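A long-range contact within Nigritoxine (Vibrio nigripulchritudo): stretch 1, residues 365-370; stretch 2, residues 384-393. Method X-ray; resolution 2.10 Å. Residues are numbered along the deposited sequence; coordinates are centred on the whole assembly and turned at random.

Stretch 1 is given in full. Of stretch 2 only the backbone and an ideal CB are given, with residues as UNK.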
# COMPACT_ATOMS: atom_id res chain seq x y z
N THR A 365 -4.88 1.46 1.61
CA THR A 365 -5.10 0.10 2.06
C THR A 365 -3.84 -0.63 2.51
O THR A 365 -3.91 -1.78 2.94
CB THR A 365 -5.75 -0.74 0.95
OG1 THR A 365 -4.96 -0.61 -0.23
CG2 THR A 365 -7.21 -0.28 0.66
N GLY A 366 -2.68 0.01 2.42
CA GLY A 366 -1.44 -0.72 2.70
C GLY A 366 -0.18 -0.12 2.10
O GLY A 366 -0.14 1.07 1.78
N VAL A 367 0.86 -0.95 1.96
CA VAL A 367 2.11 -0.49 1.38
C VAL A 367 2.59 -1.44 0.29
O VAL A 367 2.30 -2.63 0.31
CB VAL A 367 3.25 -0.29 2.42
CG1 VAL A 367 2.76 0.58 3.57
CG2 VAL A 367 3.73 -1.64 2.95
N ASP A 368 3.32 -0.88 -0.68
CA ASP A 368 4.02 -1.69 -1.66
C ASP A 368 5.52 -1.47 -1.48
O ASP A 368 5.98 -0.33 -1.37
CB ASP A 368 3.64 -1.26 -3.07
CG ASP A 368 2.13 -1.34 -3.34
OD1 ASP A 368 1.47 -2.34 -2.95
OD2 ASP A 368 1.62 -0.40 -3.99
N ILE A 369 6.28 -2.55 -1.49
CA ILE A 369 7.74 -2.50 -1.44
C ILE A 369 8.24 -2.81 -2.85
O ILE A 369 7.99 -3.90 -3.38
CB ILE A 369 8.28 -3.50 -0.40
CG1 ILE A 369 7.66 -3.20 0.99
CG2 ILE A 369 9.82 -3.43 -0.36
CD1 ILE A 369 7.80 -4.31 2.03
N VAL A 370 8.87 -1.83 -3.48
CA VAL A 370 9.25 -1.92 -4.92
C VAL A 370 10.78 -1.91 -5.11
O VAL A 370 11.46 -1.03 -4.61
CB VAL A 370 8.61 -0.78 -5.73
CG1 VAL A 370 9.08 -0.80 -7.20
CG2 VAL A 370 7.08 -0.88 -5.67
N UNK A 384 15.46 -4.76 6.66
CA UNK A 384 15.16 -3.40 6.14
C UNK A 384 13.69 -3.01 6.04
O UNK A 384 13.39 -1.81 5.97
CB UNK A 384 15.77 -3.26 4.74
N UNK A 385 12.80 -3.99 6.06
CA UNK A 385 11.37 -3.72 5.87
C UNK A 385 10.58 -3.86 7.16
O UNK A 385 9.38 -3.74 7.16
CB UNK A 385 10.79 -4.66 4.81
N UNK A 386 11.28 -4.08 8.27
CA UNK A 386 10.63 -4.45 9.54
C UNK A 386 9.85 -3.31 10.20
O UNK A 386 8.74 -3.53 10.69
CB UNK A 386 11.69 -4.96 10.52
N UNK A 387 10.40 -2.10 10.22
CA UNK A 387 9.64 -0.96 10.78
C UNK A 387 8.38 -0.71 9.95
O UNK A 387 7.33 -0.38 10.48
CB UNK A 387 10.50 0.30 10.82
N UNK A 388 8.51 -0.85 8.64
CA UNK A 388 7.37 -0.62 7.74
C UNK A 388 6.29 -1.66 7.97
O UNK A 388 5.11 -1.32 8.12
CB UNK A 388 7.82 -0.65 6.28
N UNK A 389 6.69 -2.93 8.02
CA UNK A 389 5.70 -4.00 8.15
C UNK A 389 5.09 -4.04 9.56
O UNK A 389 3.89 -4.26 9.70
CB UNK A 389 6.34 -5.35 7.82
N UNK A 390 5.90 -3.80 10.60
CA UNK A 390 5.36 -3.61 11.97
C UNK A 390 4.31 -2.49 12.01
O UNK A 390 3.22 -2.68 12.53
CB UNK A 390 6.49 -3.29 12.95
N UNK A 391 4.64 -1.34 11.44
CA UNK A 391 3.70 -0.22 11.41
C UNK A 391 2.39 -0.60 10.74
O UNK A 391 1.31 -0.37 11.28
CB UNK A 391 4.32 0.98 10.69
N UNK A 392 2.48 -1.18 9.55
CA UNK A 392 1.28 -1.55 8.81
C UNK A 392 0.43 -2.57 9.57
O UNK A 392 -0.81 -2.42 9.66
CB UNK A 392 1.66 -2.11 7.44
N UNK A 393 1.07 -3.61 10.08
CA UNK A 393 0.36 -4.65 10.81
C UNK A 393 -0.36 -4.05 12.02
O UNK A 393 -1.52 -4.35 12.28
CB UNK A 393 1.33 -5.75 11.25

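The helix of stretch 2 runs nearly antiparallel to strand 366-370, at 159° between their directions, with the axes 9.1 Å apart at closest approach. That spacing leaves a layer for side chains, and on this side the strand offers only the hydrocarbon of V367 and I369 and the bare CA of G366. No charge or polar side chain faces the helix, so the positions that look toward the strand call for apolar residues.

Position 384 has nothing of stretch 1 within 5.5 Å of its ideal CB, so the contact sets no preference; the residue is N384.

Position 385, just before the helix, points toward the strand, its ideal CB 4.1 Å from I369 CD1. Leucine, isoleucine, methionine or an aromatic could cover that isoleucine. The residue is F385, at the N-cap position; with chi1 in m and chi2 at -46°, it turns one ring face to I369: CG2 of I369 sits 3.9 Å from the centroid of the F385 ring, 21° off its normal, a CH-pi contact. The closest atoms are I369 CG2 and F385 CE1, 3.6 Å apart.

Positions 386 and 387 are out of reach and free of demands from the strand; they hold T386 and D387.

Position 388 points toward the strand; its ideal CB is 5.4 Å from V367 CG2, a gap that alanine would leave open. Valine, isoleucine, leucine or methionine would suit. I388 fills it, bringing its CG2 to 3.8 Å from V367 CG2.

Position 389 points sideways, with nothing of the strand near its ideal CB, so only a chain long enough to reach back can join. Isoleucine, leucine or methionine could do so. I389, in the m,t rotamer, brings its CD1 to 4.1 Å from I369 CD1.

Positions 390 and 391 are out of reach. The first is N390. At 391 a CB would be crowded by D387 O at 3.3 Å, which favours glycine; the residue is G391.

Position 392 points toward the strand, its ideal CB 4.8 Å from V367 CG1, beside the place where G366 has no side chain. Leucine, isoleucine or methionine could use both neighbours. The residue is L392, in the t,p rotamer: L392 CD2 lies 3.9 Å from V367 CG2, and L392 CD1 lies 3.9 Å from G366 CA.

Position 393 is out of reach again and carries V393.

The rule is simple: with no hydrogen bond across the stretches, apolar packing joins the two.

Stretch 2 384-393: NFTDIINGLV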
# COMPACT_ATOMS: atom_id res chain seq x y z
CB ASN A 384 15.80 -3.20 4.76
CG ASN A 384 17.30 -3.13 4.82
OD1 ASN A 384 17.93 -3.09 5.91
ND2 ASN A 384 17.90 -3.12 3.67
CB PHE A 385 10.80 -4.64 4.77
CG PHE A 385 11.60 -4.62 3.49
CD1 PHE A 385 12.00 -3.42 2.93
CD2 PHE A 385 11.95 -5.80 2.84
CE1 PHE A 385 12.76 -3.38 1.76
CE2 PHE A 385 12.68 -5.78 1.65
CZ PHE A 385 13.09 -4.56 1.11
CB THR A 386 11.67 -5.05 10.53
OG1 THR A 386 12.20 -6.23 9.94
CG2 THR A 386 11.07 -5.36 11.93
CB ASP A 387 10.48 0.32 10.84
CG ASP A 387 11.62 0.25 11.87
OD1 ASP A 387 11.59 -0.62 12.77
OD2 ASP A 387 12.55 1.08 11.79
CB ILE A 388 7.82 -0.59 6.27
CG1 ILE A 388 8.54 0.72 5.99
CG2 ILE A 388 6.62 -0.81 5.34
CD1 ILE A 388 9.44 0.72 4.78
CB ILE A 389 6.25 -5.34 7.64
CG1 ILE A 389 6.60 -5.20 6.14
CG2 ILE A 389 5.26 -6.47 7.92
CD1 ILE A 389 7.49 -6.30 5.56
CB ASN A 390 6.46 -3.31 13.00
CG ASN A 390 7.33 -4.53 13.32
OD1 ASN A 390 7.07 -5.65 12.87
ND2 ASN A 390 8.37 -4.31 14.11
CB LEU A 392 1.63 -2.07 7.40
CG LEU A 392 0.43 -2.59 6.58
CD1 LEU A 392 -0.65 -1.53 6.38
CD2 LEU A 392 0.90 -3.14 5.24
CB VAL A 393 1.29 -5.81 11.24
CG1 VAL A 393 0.63 -6.65 12.32
CG2 VAL A 393 1.63 -6.69 10.06
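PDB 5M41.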